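Local coordinates for uncharacterized protein (Deinococcus radiodurans, PDB 3M33) that is of unknown function but has a class I methyltransferase-like fold and may transfer methyl groups, at residues A[152-156]-A[157-161]; A[35-38]-A[39-43]; A[174-177]-A[178-181]; A[193-196]-A[197-201]; A[64-67]-A[68-71]. All blocks are in the same frame, centred on the assembly; numbering follows the deposited sequence.

Interaction 1 (A[152-156]-A[157-161]); sequences ERLAA and VGWDI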
loop_
_atom_site.group_PDB
_atom_site.type_symbol
_atom_site.label_atom_id
_atom_site.label_comp_id
_atom_site.label_asym_id
_atom_site.label_seq_id
_atom_site.Cartn_x
_atom_site.Cartn_y
_atom_site.Cartn_z
ATOM N N GLU A 152 4.903 12.496 -10.733
ATOM C CA GLU A 152 6.193 13.169 -10.962
ATOM C C GLU A 152 7.313 12.157 -11.149
ATOM O O GLU A 152 8.130 12.271 -12.073
ATOM C CB GLU A 152 6.555 14.091 -9.789
ATOM C CG GLU A 152 5.579 15.250 -9.544
ATOM C CD GLU A 152 5.793 15.933 -8.192
ATOM O OE1 GLU A 152 6.687 15.489 -7.434
ATOM O OE2 GLU A 152 5.060 16.906 -7.883
ATOM N N ARG A 153 7.374 11.160 -10.274
ATOM C CA ARG A 153 8.464 10.190 -10.388
ATOM C C ARG A 153 8.323 9.326 -11.632
ATOM O O ARG A 153 9.314 8.992 -12.270
ATOM C CB ARG A 153 8.602 9.355 -9.121
ATOM C CG ARG A 153 9.318 10.122 -8.035
ATOM C CD ARG A 153 9.103 9.534 -6.670
ATOM N NE ARG A 153 9.948 10.221 -5.705
ATOM C CZ ARG A 153 10.073 9.870 -4.431
ATOM N NH1 ARG A 153 9.385 8.839 -3.957
ATOM N NH2 ARG A 153 10.886 10.557 -3.631
ATOM N N LEU A 154 7.090 9.006 -12.008
ATOM C CA LEU A 154 6.867 8.223 -13.221
ATOM C C LEU A 154 7.253 9.049 -14.462
ATOM O O LEU A 154 7.836 8.514 -15.409
ATOM C CB LEU A 154 5.416 7.722 -13.304
ATOM C CG LEU A 154 5.007 6.572 -12.365
ATOM C CD1 LEU A 154 3.505 6.516 -12.252
ATOM C CD2 LEU A 154 5.538 5.233 -12.851
ATOM N N ALA A 155 6.916 10.339 -14.466
ATOM C CA ALA A 155 7.378 11.222 -15.551
ATOM C C ALA A 155 8.904 11.202 -15.614
ATOM O O ALA A 155 9.494 11.081 -16.684
ATOM C CB ALA A 155 6.868 12.668 -15.369
ATOM N N ALA A 156 9.541 11.294 -14.455
ATOM C CA ALA A 156 10.999 11.354 -14.413
ATOM C C ALA A 156 11.691 10.128 -15.026
ATOM O O ALA A 156 12.804 10.238 -15.530
ATOM C CB ALA A 156 11.491 11.610 -12.982
ATOM N N VAL A 157 11.054 8.960 -14.992
ATOM C CA VAL A 157 11.668 7.792 -15.623
ATOM C C VAL A 157 11.043 7.468 -16.978
ATOM O O VAL A 157 11.267 6.394 -17.527
ATOM C CB VAL A 157 11.654 6.531 -14.721
ATOM C CG1 VAL A 157 12.593 6.707 -13.529
ATOM C CG2 VAL A 157 10.234 6.194 -14.263
ATOM N N GLY A 158 10.265 8.401 -17.516
ATOM C CA GLY A 158 9.662 8.226 -18.831
ATOM C C GLY A 158 8.584 7.153 -18.912
ATOM O O GLY A 158 8.446 6.488 -19.941
ATOM N N TRP A 159 7.818 6.983 -17.836
ATOM C CA TRP A 159 6.697 6.043 -17.825
ATOM C C TRP A 159 5.356 6.753 -18.042
ATOM O O TRP A 159 5.197 7.907 -17.658
ATOM C CB TRP A 159 6.683 5.248 -16.507
ATOM C CG TRP A 159 7.627 4.080 -16.535
ATOM C CD1 TRP A 159 8.934 4.093 -16.950
ATOM C CD2 TRP A 159 7.341 2.727 -16.156
ATOM N NE1 TRP A 159 9.469 2.836 -16.857
ATOM C CE2 TRP A 159 8.516 1.978 -16.370
ATOM C CE3 TRP A 159 6.204 2.073 -15.662
ATOM C CZ2 TRP A 159 8.590 0.612 -16.101
ATOM C CZ3 TRP A 159 6.275 0.721 -15.403
ATOM C CH2 TRP A 159 7.459 0.002 -15.621
ATOM N N ASP A 160 4.394 6.057 -18.648
ATOM C CA ASP A 160 3.079 6.630 -18.912
ATOM C C ASP A 160 2.031 6.113 -17.935
ATOM O O ASP A 160 1.997 4.923 -17.620
ATOM C CB ASP A 160 2.613 6.265 -20.314
ATOM C CG ASP A 160 3.562 6.737 -21.379
ATOM O OD1 ASP A 160 3.704 7.965 -21.535
ATOM O OD2 ASP A 160 4.160 5.877 -22.062
ATOM N N ILE A 161 1.150 7.001 -17.485
ATOM C CA ILE A 161 0.006 6.568 -16.702
ATOM C C ILE A 161 -1.063 6.040 -17.653
ATOM O O ILE A 161 -1.441 6.713 -18.602
ATOM C CB ILE A 161 -0.537 7.711 -15.835
ATOM C CG1 ILE A 161 0.481 8.062 -14.749
ATOM C CG2 ILE A 161 -1.861 7.321 -15.200
ATOM C CD1 ILE A 161 0.092 9.260 -13.922
#
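Leu154 and Trp159 meet where helix 149-156 ends and the chain doubles back toward strand 160-173. Their side chains run past each other at a slant: Leu154 offers its CD2 methyl to Trp159 CB at 3.8 Å, while the indole heads off from the helix. The other methyl of Leu154, CD1, reaches CG1 of Ile161 at 4.2 Å, so the two methyls of one leucine meet residues on the way into the strand and in it. With CG anti to its own carbonyl carbon (chi1 -74°), Leu154 turns its methyls to Trp159 and Ile161; Leu128, Phe138 and Val213 also pack on it.

Val157, the first residue past the helix, packs against its last carbonyls. Its CG2 lies 3.5 Å from Leu154 O and also near Arg153 O, and outside the two segments its side chain touches Leu126 and Pro129. A glycine here would probably leave Leu126 and Pro129 without the valine methyls they pack on, and open a gap beside the Arg153 and Leu154 carbonyls. The amide of Val157 gives a bent bond to Arg153 O at 3.2 Å, with a weak second one to Leu154 O.

The turn itself is closed by two backbone bonds. Trp159 N reaches back to Leu154 O (2.9 Å, 163° at the hydrogen), and Gly158 N approaches Ala155 O from well above its carbonyl plane, at 2.9 Å. Gly158 takes a positive phi of 69°, easy for glycine, which reverses the chain. This pair of bonds, with glycine at C-prime, is a Schellman motif, here joining a helix to the sheet strand that follows it.

Interaction 2 (A[35-38]-A[39-43]); sequences ELTF and DLWLS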
loop_
_atom_site.group_PDB
_atom_site.type_symbol
_atom_site.label_atom_id
_atom_site.label_comp_id
_atom_site.label_asym_id
_atom_site.label_seq_id
_atom_site.Cartn_x
_atom_site.Cartn_y
_atom_site.Cartn_z
ATOM N N GLU A 35 -10.432 0.757 -1.628
ATOM C CA GLU A 35 -9.372 -0.013 -2.292
ATOM C C GLU A 35 -9.896 -1.181 -3.116
ATOM O O GLU A 35 -9.115 -1.935 -3.677
ATOM C CB GLU A 35 -8.306 -0.472 -1.288
ATOM C CG GLU A 35 -7.439 0.686 -0.776
ATOM C CD GLU A 35 -6.441 0.269 0.292
ATOM O OE1 GLU A 35 -6.007 -0.896 0.272
ATOM O OE2 GLU A 35 -6.084 1.115 1.147
ATOM N N LEU A 36 -11.214 -1.330 -3.219
ATOM C CA LEU A 36 -11.774 -2.412 -4.049
ATOM C C LEU A 36 -11.271 -2.356 -5.493
ATOM O O LEU A 36 -11.009 -3.393 -6.101
ATOM C CB LEU A 36 -13.304 -2.401 -4.056
ATOM C CG LEU A 36 -13.994 -2.719 -2.729
ATOM C CD1 LEU A 36 -15.512 -2.537 -2.858
ATOM C CD2 LEU A 36 -13.638 -4.128 -2.249
ATOM N N THR A 37 -11.141 -1.151 -6.042
ATOM C CA THR A 37 -10.774 -1.011 -7.452
ATOM C C THR A 37 -9.342 -1.459 -7.644
ATOM O O THR A 37 -9.010 -2.099 -8.638
ATOM C CB THR A 37 -10.973 0.438 -7.966
ATOM O OG1 THR A 37 -12.328 0.837 -7.729
ATOM C CG2 THR A 37 -10.701 0.525 -9.476
ATOM N N PHE A 38 -8.503 -1.162 -6.657
ATOM C CA PHE A 38 -7.112 -1.584 -6.690
ATOM C C PHE A 38 -7.028 -3.116 -6.713
ATOM O O PHE A 38 -6.245 -3.689 -7.464
ATOM C CB PHE A 38 -6.361 -1.022 -5.472
ATOM C CG PHE A 38 -4.956 -1.552 -5.318
ATOM C CD1 PHE A 38 -3.884 -0.895 -5.899
ATOM C CD2 PHE A 38 -4.711 -2.693 -4.576
ATOM C CE1 PHE A 38 -2.605 -1.367 -5.746
ATOM C CE2 PHE A 38 -3.423 -3.176 -4.414
ATOM C CZ PHE A 38 -2.370 -2.513 -5.008
ATOM N N ASP A 39 -7.832 -3.781 -5.890
ATOM C CA ASP A 39 -7.836 -5.247 -5.880
ATOM C C ASP A 39 -8.262 -5.785 -7.234
ATOM O O ASP A 39 -7.674 -6.729 -7.729
ATOM C CB ASP A 39 -8.797 -5.815 -4.822
ATOM C CG ASP A 39 -8.327 -5.567 -3.409
ATOM O OD1 ASP A 39 -7.236 -4.988 -3.226
ATOM O OD2 ASP A 39 -9.073 -5.941 -2.481
ATOM N N LEU A 40 -9.317 -5.211 -7.810
ATOM C CA LEU A 40 -9.766 -5.626 -9.135
ATOM C C LEU A 40 -8.681 -5.438 -10.198
ATOM O O LEU A 40 -8.455 -6.318 -11.017
ATOM C CB LEU A 40 -10.982 -4.821 -9.574
ATOM C CG LEU A 40 -12.345 -5.220 -9.037
ATOM C CD1 LEU A 40 -13.384 -4.809 -10.073
ATOM C CD2 LEU A 40 -12.408 -6.727 -8.754
ATOM N N TRP A 41 -8.027 -4.277 -10.200
ATOM C CA TRP A 41 -7.002 -4.005 -11.202
ATOM C C TRP A 41 -5.842 -4.988 -11.036
ATOM O O TRP A 41 -5.304 -5.509 -12.014
ATOM C CB TRP A 41 -6.474 -2.589 -11.046
ATOM C CG TRP A 41 -7.406 -1.516 -11.532
ATOM C CD1 TRP A 41 -8.686 -1.671 -11.957
ATOM C CD2 TRP A 41 -7.107 -0.116 -11.645
ATOM N NE1 TRP A 41 -9.209 -0.452 -12.329
ATOM C CE2 TRP A 41 -8.256 0.516 -12.146
ATOM C CE3 TRP A 41 -5.973 0.662 -11.364
ATOM C CZ2 TRP A 41 -8.309 1.893 -12.386
ATOM C CZ3 TRP A 41 -6.027 2.021 -11.596
ATOM C CH2 TRP A 41 -7.190 2.624 -12.102
ATOM N N LEU A 42 -5.456 -5.237 -9.787
ATOM C CA LEU A 42 -4.336 -6.129 -9.524
ATOM C C LEU A 42 -4.670 -7.536 -10.020
ATOM O O LEU A 42 -3.893 -8.172 -10.714
ATOM C CB LEU A 42 -4.019 -6.144 -8.030
ATOM C CG LEU A 42 -2.962 -7.155 -7.571
ATOM C CD1 LEU A 42 -1.699 -7.062 -8.428
ATOM C CD2 LEU A 42 -2.650 -6.947 -6.075
ATOM N N SER A 43 -5.859 -8.005 -9.672
ATOM C CA SER A 43 -6.290 -9.324 -10.085
ATOM C C SER A 43 -6.258 -9.490 -11.613
ATOM O O SER A 43 -5.811 -10.527 -12.111
ATOM C CB SER A 43 -7.684 -9.614 -9.536
ATOM O OG SER A 43 -8.114 -10.861 -10.017
#
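Asp39 N bonds to Glu35 O at 3.2 Å, joining two acids at the start of helix 36-45, which lies against the mixed sheet of a Rossmann-like, methyltransferase-type fold. The two carboxylates, not in contact with each other, are both paired with arginines: Glu35 is bridged to Arg118, Arg119 and Arg210, and Asp39 to Arg65 and Arg118, a cluster that probably keeps both carboxylates charged. Three more backbone bonds of the same i to i+4 kind tie residues 35-38 to 39-43. Trp41 N to Thr37 O and Leu42 N to Phe38 O are both 2.9 Å, and Leu40 N to Leu36 O follows at 3.0 Å.

Packing spreads out from there. Phe38 swings its ring anti to the backbone N (chi1 172°), which carries it against Leu139, Val116 and Leu212 of the sheet. Leu42 takes the same first torsion and lies alongside, its CD2 touching Phe38 CE2 at 4.2 Å. Asp39 OD1 comes to the edge of the Phe38 ring, 3.7 Å from CD2, the carboxylate turned 64° from the ring plane.

On the neighbouring flank Thr37 and Trp41 point the same way. The methyl of Thr37 makes a CH-pi contact over the indole: CG2 stands 3.7 Å from the centroid of the Trp41 five-membered ring, 28° off its normal, and nearest to NE1.

Interaction 3 (A[174-177]-A[178-181]); sequences PTWE and DWQM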
loop_
_atom_site.group_PDB
_atom_site.type_symbol
_atom_site.label_atom_id
_atom_site.label_comp_id
_atom_site.label_asym_id
_atom_site.label_seq_id
_atom_site.Cartn_x
_atom_site.Cartn_y
_atom_site.Cartn_z
ATOM N N PRO A 174 -15.889 6.231 15.319
ATOM C CA PRO A 174 -17.055 6.021 16.196
ATOM C C PRO A 174 -16.943 6.718 17.547
ATOM O O PRO A 174 -17.972 7.009 18.141
ATOM C CB PRO A 174 -17.110 4.492 16.387
ATOM C CG PRO A 174 -16.218 3.925 15.306
ATOM C CD PRO A 174 -15.170 4.981 15.032
ATOM N N THR A 175 -15.732 6.991 18.022
ATOM C CA THR A 175 -15.577 7.639 19.326
ATOM C C THR A 175 -14.511 8.730 19.338
ATOM O O THR A 175 -13.645 8.794 18.453
ATOM C CB THR A 175 -15.202 6.629 20.413
ATOM O OG1 THR A 175 -13.862 6.189 20.188
ATOM C CG2 THR A 175 -16.146 5.422 20.382
ATOM N N TRP A 176 -14.587 9.581 20.361
ATOM C CA TRP A 176 -13.622 10.650 20.566
ATOM C C TRP A 176 -12.197 10.112 20.542
ATOM O O TRP A 176 -11.311 10.700 19.918
ATOM C CB TRP A 176 -13.899 11.369 21.900
ATOM C CG TRP A 176 -12.753 12.208 22.395
ATOM C CD1 TRP A 176 -12.029 12.012 23.535
ATOM C CD2 TRP A 176 -12.198 13.377 21.767
ATOM N NE1 TRP A 176 -11.065 12.987 23.660
ATOM C CE2 TRP A 176 -11.150 13.836 22.588
ATOM C CE3 TRP A 176 -12.490 14.080 20.596
ATOM C CZ2 TRP A 176 -10.389 14.961 22.267
ATOM C CZ3 TRP A 176 -11.738 15.197 20.281
ATOM C CH2 TRP A 176 -10.698 15.625 21.110
ATOM N N GLU A 177 -11.974 8.986 21.214
ATOM C CA GLU A 177 -10.643 8.380 21.230
ATOM C C GLU A 177 -10.172 8.069 19.812
ATOM O O GLU A 177 -9.007 8.294 19.457
ATOM C CB GLU A 177 -10.637 7.099 22.068
ATOM C CG GLU A 177 -10.742 7.340 23.561
ATOM C CD GLU A 177 -12.097 7.887 23.967
ATOM O OE1 GLU A 177 -13.123 7.457 23.391
ATOM O OE2 GLU A 177 -12.131 8.750 24.865
ATOM N N ASP A 178 -11.085 7.541 19.002
ATOM C CA ASP A 178 -10.760 7.220 17.622
ATOM C C ASP A 178 -10.477 8.488 16.813
ATOM O O ASP A 178 -9.554 8.520 15.996
ATOM C CB ASP A 178 -11.894 6.419 16.990
ATOM C CG ASP A 178 -12.005 5.029 17.573
ATOM O OD1 ASP A 178 -10.997 4.290 17.519
ATOM O OD2 ASP A 178 -13.092 4.681 18.083
ATOM N N TRP A 179 -11.266 9.534 17.050
ATOM C CA TRP A 179 -11.050 10.805 16.370
ATOM C C TRP A 179 -9.680 11.365 16.698
ATOM O O TRP A 179 -8.983 11.866 15.812
ATOM C CB TRP A 179 -12.130 11.818 16.742
ATOM C CG TRP A 179 -12.056 13.069 15.920
ATOM C CD1 TRP A 179 -11.863 14.339 16.378
ATOM C CD2 TRP A 179 -12.152 13.168 14.494
ATOM N NE1 TRP A 179 -11.851 15.222 15.329
ATOM C CE2 TRP A 179 -12.025 14.530 14.161
ATOM C CE3 TRP A 179 -12.346 12.235 13.465
ATOM C CZ2 TRP A 179 -12.082 14.987 12.843
ATOM C CZ3 TRP A 179 -12.404 12.689 12.158
ATOM C CH2 TRP A 179 -12.276 14.052 11.857
ATOM N N GLN A 180 -9.306 11.270 17.976
ATOM C CA GLN A 180 -8.008 11.734 18.477
ATOM C C GLN A 180 -6.871 10.996 17.818
ATOM O O GLN A 180 -5.878 11.600 17.420
ATOM C CB GLN A 180 -7.855 11.449 19.974
ATOM C CG GLN A 180 -8.639 12.312 20.916
ATOM C CD GLN A 180 -8.205 12.083 22.352
ATOM O OE1 GLN A 180 -8.518 12.872 23.238
ATOM N NE2 GLN A 180 -7.464 11.004 22.584
HETATM N N MSE A 181 -7.001 9.671 17.770
HETATM C CA MSE A 181 -5.978 8.825 17.179
HETATM C C MSE A 181 -5.774 9.152 15.699
HETATM O O MSE A 181 -4.647 9.187 15.221
HETATM C CB MSE A 181 -6.331 7.352 17.364
HETATM C CG MSE A 181 -5.206 6.410 16.994
HETATM SE SE MSE A 181 -5.718 4.567 17.299
HETATM C CE MSE A 181 -6.556 4.777 19.062
#
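Residues 174-177 lead into helix 176-186 and residues 178-181 make its next turn. Thr175, still extended (psi 162°), is the N-cap; from Trp176 on, the chain is helical. Trp179 N bonds to Thr175 O at 2.9 Å, Gln180 N to Trp176 O at 2.8 Å and the amide of Met181, modelled as selenomethionine, to Glu177 O.

The cap is held by side chains too. OG1 of Thr175, lying between its backbone N and carbonyl carbon (chi1 70°), donates to Asp178 OD2 at 2.7 Å, meeting that oxygen from above the carboxylate plane. The same OG1 accepts a weak bond from Asp178 N at 3.3 Å. Asp178 OD2 also rests by Pro174 CD, while its OD1 takes the amide of Ala26, so the carboxylate ties the helix start to another loop.

Trp176 reaches forward along the helix, with CG anti to its backbone N, so that its indole meets Gln180. CG of Gln180 lies over one face, 3.6 Å from the centroid of the six-membered ring and 22° off its normal; its OE1 sits too close to the ring for the placing of the amide to be trusted. Trp179 crosses Trp176 at about a right angle, receiving Trp176 CZ3 at its own edge, 4.0 Å from CD1. Arg192 adds a cation-pi contact to Trp176. With an alanine in place of Trp176, Gln180 CG would probably lose the ring it lies over and Arg192 its cation-pi partner.

Thr175 is a threonine N-cap, its capping bond to Asp178 N weak and its hydroxyl also bonded to the Asp178 carboxylate, here starting a helix that directly follows the long strand 160-173.

Interaction 4 (A[193-196]-A[197-201]); sequences ADWD and AEATV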
loop_
_atom_site.group_PDB
_atom_site.type_symbol
_atom_site.label_atom_id
_atom_site.label_comp_id
_atom_site.label_asym_id
_atom_site.label_seq_id
_atom_site.Cartn_x
_atom_site.Cartn_y
_atom_site.Cartn_z
ATOM N N ALA A 193 -13.850 20.490 20.781
ATOM C CA ALA A 193 -14.838 21.414 20.234
ATOM C C ALA A 193 -15.484 20.871 18.969
ATOM O O ALA A 193 -16.705 20.831 18.859
ATOM C CB ALA A 193 -14.203 22.762 19.957
ATOM N N ASP A 194 -14.661 20.465 18.010
ATOM C CA ASP A 194 -15.166 19.914 16.755
ATOM C C ASP A 194 -15.984 18.644 16.984
ATOM O O ASP A 194 -16.990 18.412 16.310
ATOM C CB ASP A 194 -14.014 19.621 15.787
ATOM C CG ASP A 194 -13.247 20.865 15.398
ATOM O OD1 ASP A 194 -13.622 21.966 15.858
ATOM O OD2 ASP A 194 -12.266 20.742 14.633
ATOM N N TRP A 195 -15.540 17.816 17.925
ATOM C CA TRP A 195 -16.264 16.601 18.256
ATOM C C TRP A 195 -17.613 16.978 18.849
ATOM O O TRP A 195 -18.659 16.550 18.349
ATOM C CB TRP A 195 -15.478 15.729 19.240
ATOM C CG TRP A 195 -16.263 14.543 19.709
ATOM C CD1 TRP A 195 -17.057 14.483 20.812
ATOM C CD2 TRP A 195 -16.360 13.255 19.073
ATOM N NE1 TRP A 195 -17.634 13.239 20.913
ATOM C CE2 TRP A 195 -17.224 12.467 19.858
ATOM C CE3 TRP A 195 -15.793 12.691 17.925
ATOM C CZ2 TRP A 195 -17.539 11.145 19.532
ATOM C CZ3 TRP A 195 -16.107 11.378 17.603
ATOM C CH2 TRP A 195 -16.976 10.622 18.402
ATOM N N ASP A 196 -17.576 17.798 19.902
ATOM C CA ASP A 196 -18.779 18.207 20.640
ATOM C C ASP A 196 -19.829 18.877 19.764
ATOM O O ASP A 196 -21.015 18.837 20.076
ATOM C CB ASP A 196 -18.417 19.129 21.805
ATOM C CG ASP A 196 -17.952 18.362 23.036
ATOM O OD1 ASP A 196 -18.150 17.127 23.078
ATOM O OD2 ASP A 196 -17.398 18.997 23.967
ATOM N N ALA A 197 -19.398 19.474 18.660
ATOM C CA ALA A 197 -20.306 20.227 17.810
ATOM C C ALA A 197 -20.677 19.517 16.515
ATOM O O ALA A 197 -21.674 19.866 15.886
ATOM C CB ALA A 197 -19.716 21.588 17.502
ATOM N N GLU A 198 -19.897 18.525 16.106
ATOM C CA GLU A 198 -20.114 17.951 14.783
ATOM C C GLU A 198 -20.325 16.430 14.776
ATOM O O GLU A 198 -20.769 15.860 13.772
ATOM C CB GLU A 198 -18.968 18.355 13.852
ATOM C CG GLU A 198 -19.234 18.126 12.372
ATOM C CD GLU A 198 -18.128 18.695 11.500
ATOM O OE1 GLU A 198 -17.509 19.707 11.906
ATOM O OE2 GLU A 198 -17.878 18.133 10.412
ATOM N N ALA A 199 -20.009 15.778 15.892
ATOM C CA ALA A 199 -20.167 14.333 15.993
ATOM C C ALA A 199 -21.643 13.973 16.026
ATOM O O ALA A 199 -22.418 14.601 16.741
ATOM C CB ALA A 199 -19.487 13.815 17.242
ATOM N N THR A 200 -22.033 12.958 15.266
ATOM C CA THR A 200 -23.402 12.458 15.351
ATOM C C THR A 200 -23.428 11.162 16.150
ATOM O O THR A 200 -22.469 10.825 16.844
ATOM C CB THR A 200 -23.989 12.205 13.960
ATOM O OG1 THR A 200 -23.273 11.136 13.329
ATOM C CG2 THR A 200 -23.882 13.460 13.101
ATOM N N VAL A 201 -24.529 10.430 16.052
ATOM C CA VAL A 201 -24.623 9.138 16.712
ATOM C C VAL A 201 -23.604 8.173 16.087
ATOM O O VAL A 201 -23.027 7.320 16.762
ATOM C CB VAL A 201 -26.053 8.556 16.606
ATOM C CG1 VAL A 201 -26.559 8.604 15.159
ATOM C CG2 VAL A 201 -26.087 7.138 17.142
#
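Trp195 lays one face of its indole against the methyl of Ala199, four residues on. CB of Ala199 stands 3.7 Å from the centroid of the six-membered ring and only 14° off the normal, centred over the ring system in a clean CH-pi contact. The tryptophan gets there by placing CG anti to the backbone N (chi1 174°), with the ring turned so that its flat side meets the methyl. At the ring's edge, near its plane, lies Asp196 OD1, whose charge is paired with Arg192.

Trp195 O is gripped twice. Ala199 N donates at 2.9 Å, and Glu198 N at 3.2 Å from far above the carbonyl plane. Glu198 N is shared, its other bond, to Asp194 O, being weak and bent, as is Ala197 N to Ala193 O. Ala199 itself has left helical angles, with psi at 135°, and it brings its methyl back to the indole face. Met204, from the strand that follows, touches both Trp195 and Glu198.

This is the C-terminal end of helix 192-198, a surface helix next to helix 176-186, where the regular i to i+4 bonding weakens, an i to i+3 bond joins it, and the chain turns out toward strand 204-216.

Interaction 5 (A[64-67]-A[68-71]); sequences ARFG and PQAA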
loop_
_atom_site.group_PDB
_atom_site.type_symbol
_atom_site.label_atom_id
_atom_site.label_comp_id
_atom_site.label_asym_id
_atom_site.label_seq_id
_atom_site.Cartn_x
_atom_site.Cartn_y
_atom_site.Cartn_z
ATOM N N ALA A 64 0.294 -13.421 0.183
ATOM C CA ALA A 64 -0.456 -14.627 0.486
ATOM C C ALA A 64 -1.703 -14.693 -0.358
ATOM O O ALA A 64 -2.079 -15.731 -0.863
ATOM C CB ALA A 64 -0.830 -14.664 1.962
ATOM N N ARG A 65 -2.356 -13.563 -0.502
ATOM C CA ARG A 65 -3.636 -13.536 -1.167
ATOM C C ARG A 65 -3.574 -13.548 -2.716
ATOM O O ARG A 65 -4.413 -14.181 -3.366
ATOM C CB ARG A 65 -4.373 -12.310 -0.643
ATOM C CG ARG A 65 -5.642 -11.962 -1.306
ATOM C CD ARG A 65 -6.229 -10.752 -0.618
ATOM N NE ARG A 65 -7.261 -10.183 -1.463
ATOM C CZ ARG A 65 -7.634 -8.913 -1.430
ATOM N NH1 ARG A 65 -7.052 -8.064 -0.591
ATOM N NH2 ARG A 65 -8.591 -8.501 -2.240
ATOM N N PHE A 66 -2.597 -12.854 -3.306
ATOM C CA PHE A 66 -2.509 -12.737 -4.771
ATOM C C PHE A 66 -1.326 -13.506 -5.328
ATOM O O PHE A 66 -1.302 -13.852 -6.508
ATOM C CB PHE A 66 -2.340 -11.278 -5.201
ATOM C CG PHE A 66 -3.532 -10.429 -4.943
ATOM C CD1 PHE A 66 -4.585 -10.396 -5.851
ATOM C CD2 PHE A 66 -3.612 -9.656 -3.806
ATOM C CE1 PHE A 66 -5.698 -9.591 -5.628
ATOM C CE2 PHE A 66 -4.734 -8.850 -3.563
ATOM C CZ PHE A 66 -5.771 -8.817 -4.477
ATOM N N GLY A 67 -0.339 -13.742 -4.476
ATOM C CA GLY A 67 0.887 -14.421 -4.851
ATOM C C GLY A 67 0.759 -15.727 -5.623
ATOM O O GLY A 67 1.482 -15.939 -6.595
ATOM N N PRO A 68 -0.151 -16.619 -5.202
ATOM C CA PRO A 68 -0.227 -17.892 -5.927
ATOM C C PRO A 68 -0.712 -17.745 -7.370
ATOM O O PRO A 68 -0.570 -18.683 -8.151
ATOM C CB PRO A 68 -1.236 -18.709 -5.105
ATOM C CG PRO A 68 -1.190 -18.103 -3.728
ATOM C CD PRO A 68 -1.002 -16.620 -4.000
ATOM N N GLN A 69 -1.253 -16.586 -7.724
ATOM C CA GLN A 69 -1.826 -16.393 -9.054
ATOM C C GLN A 69 -0.734 -16.028 -10.046
ATOM O O GLN A 69 -0.939 -16.092 -11.255
ATOM C CB GLN A 69 -2.932 -15.322 -9.033
ATOM C CG GLN A 69 -4.327 -15.895 -8.889
ATOM C CD GLN A 69 -5.403 -14.826 -8.751
ATOM O OE1 GLN A 69 -6.474 -14.929 -9.357
ATOM N NE2 GLN A 69 -5.125 -13.793 -7.948
ATOM N N ALA A 70 0.437 -15.674 -9.526
ATOM C CA ALA A 70 1.579 -15.275 -10.357
ATOM C C ALA A 70 2.604 -16.401 -10.533
ATOM O O ALA A 70 2.589 -17.385 -9.800
ATOM C CB ALA A 70 2.268 -14.033 -9.736
ATOM N N ALA A 71 3.502 -16.252 -11.502
ATOM C CA ALA A 71 4.589 -17.208 -11.692
ATOM C C ALA A 71 5.560 -17.111 -10.528
ATOM O O ALA A 71 6.082 -18.118 -10.059
ATOM C CB ALA A 71 5.341 -16.915 -12.997
HETATM O O HOH W 1 3.719 -17.488 -7.192
#
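Phe66 CG lies anti to its carbonyl carbon (chi1 -68°); Gln69, with an unusual chi1 of -95° and an extended chain beyond CG, brings NE2 to the ring. That nitrogen ends 4.0 Å from Phe66 CD1; the two side chains slant across each other with ring and amide planes 23° apart. The place is the end of helix 61-66 and the short 3-10 turn that follows, in the loop leading to strand 72-77, part of the Rossmann-like fold of class I methyltransferases, which this chain appears to share.

Two backbone bonds of the i to i+3 kind, the 3-10 signature, make the turn. Gln69 N donates to Phe66 O at 3.0 Å, and Ala70 N to Gly67 O at 3.1 Å; in both the donor stands above the carbonyl plane. Pro68 has no amide hydrogen to offer Ala64 O, and its CD lies 3.4 Å from that oxygen, in place of the amide that would give the next i to i+4 bond in a regular helix. The proline thus probably helps to end the regular helix.

On the helix side, Phe66 CZ lies over one face of the Arg65 guanidinium, 3.4 Å above its plane. Arg65, the partner of Asp39, also binds through NH1 a glycerol probably left from crystallisation. Phe66 and Gln69 both also touch Leu46.

Where the turn ends, one water closes it, donating to Gly67 O and to Ala70 O, each at 2.8 Å.

How the interactions relate
From the N terminus, interaction 2 opens helix 36-45, interaction 5 ends helix 61-66, interaction 1 turns helix 149-156 into strand 160-173, interaction 3 begins helix 176-186 and interaction 4 ends helix 192-198, both between strands 160-173 and 204-216. All are local and in series, so none nests in or crosses another. Interactions 2 and 5 meet through Asp39 OD2 and Arg65 NH2, 2.6 Å apart, and through Leu42 packing on Phe66. Interactions 3 and 4 meet where the Trp195 ring packs on residues 174-176 and Trp179. Interaction 1 touches none of them; its centre lies about 38 Å from that of interaction 3, at the other end of strand 160-173.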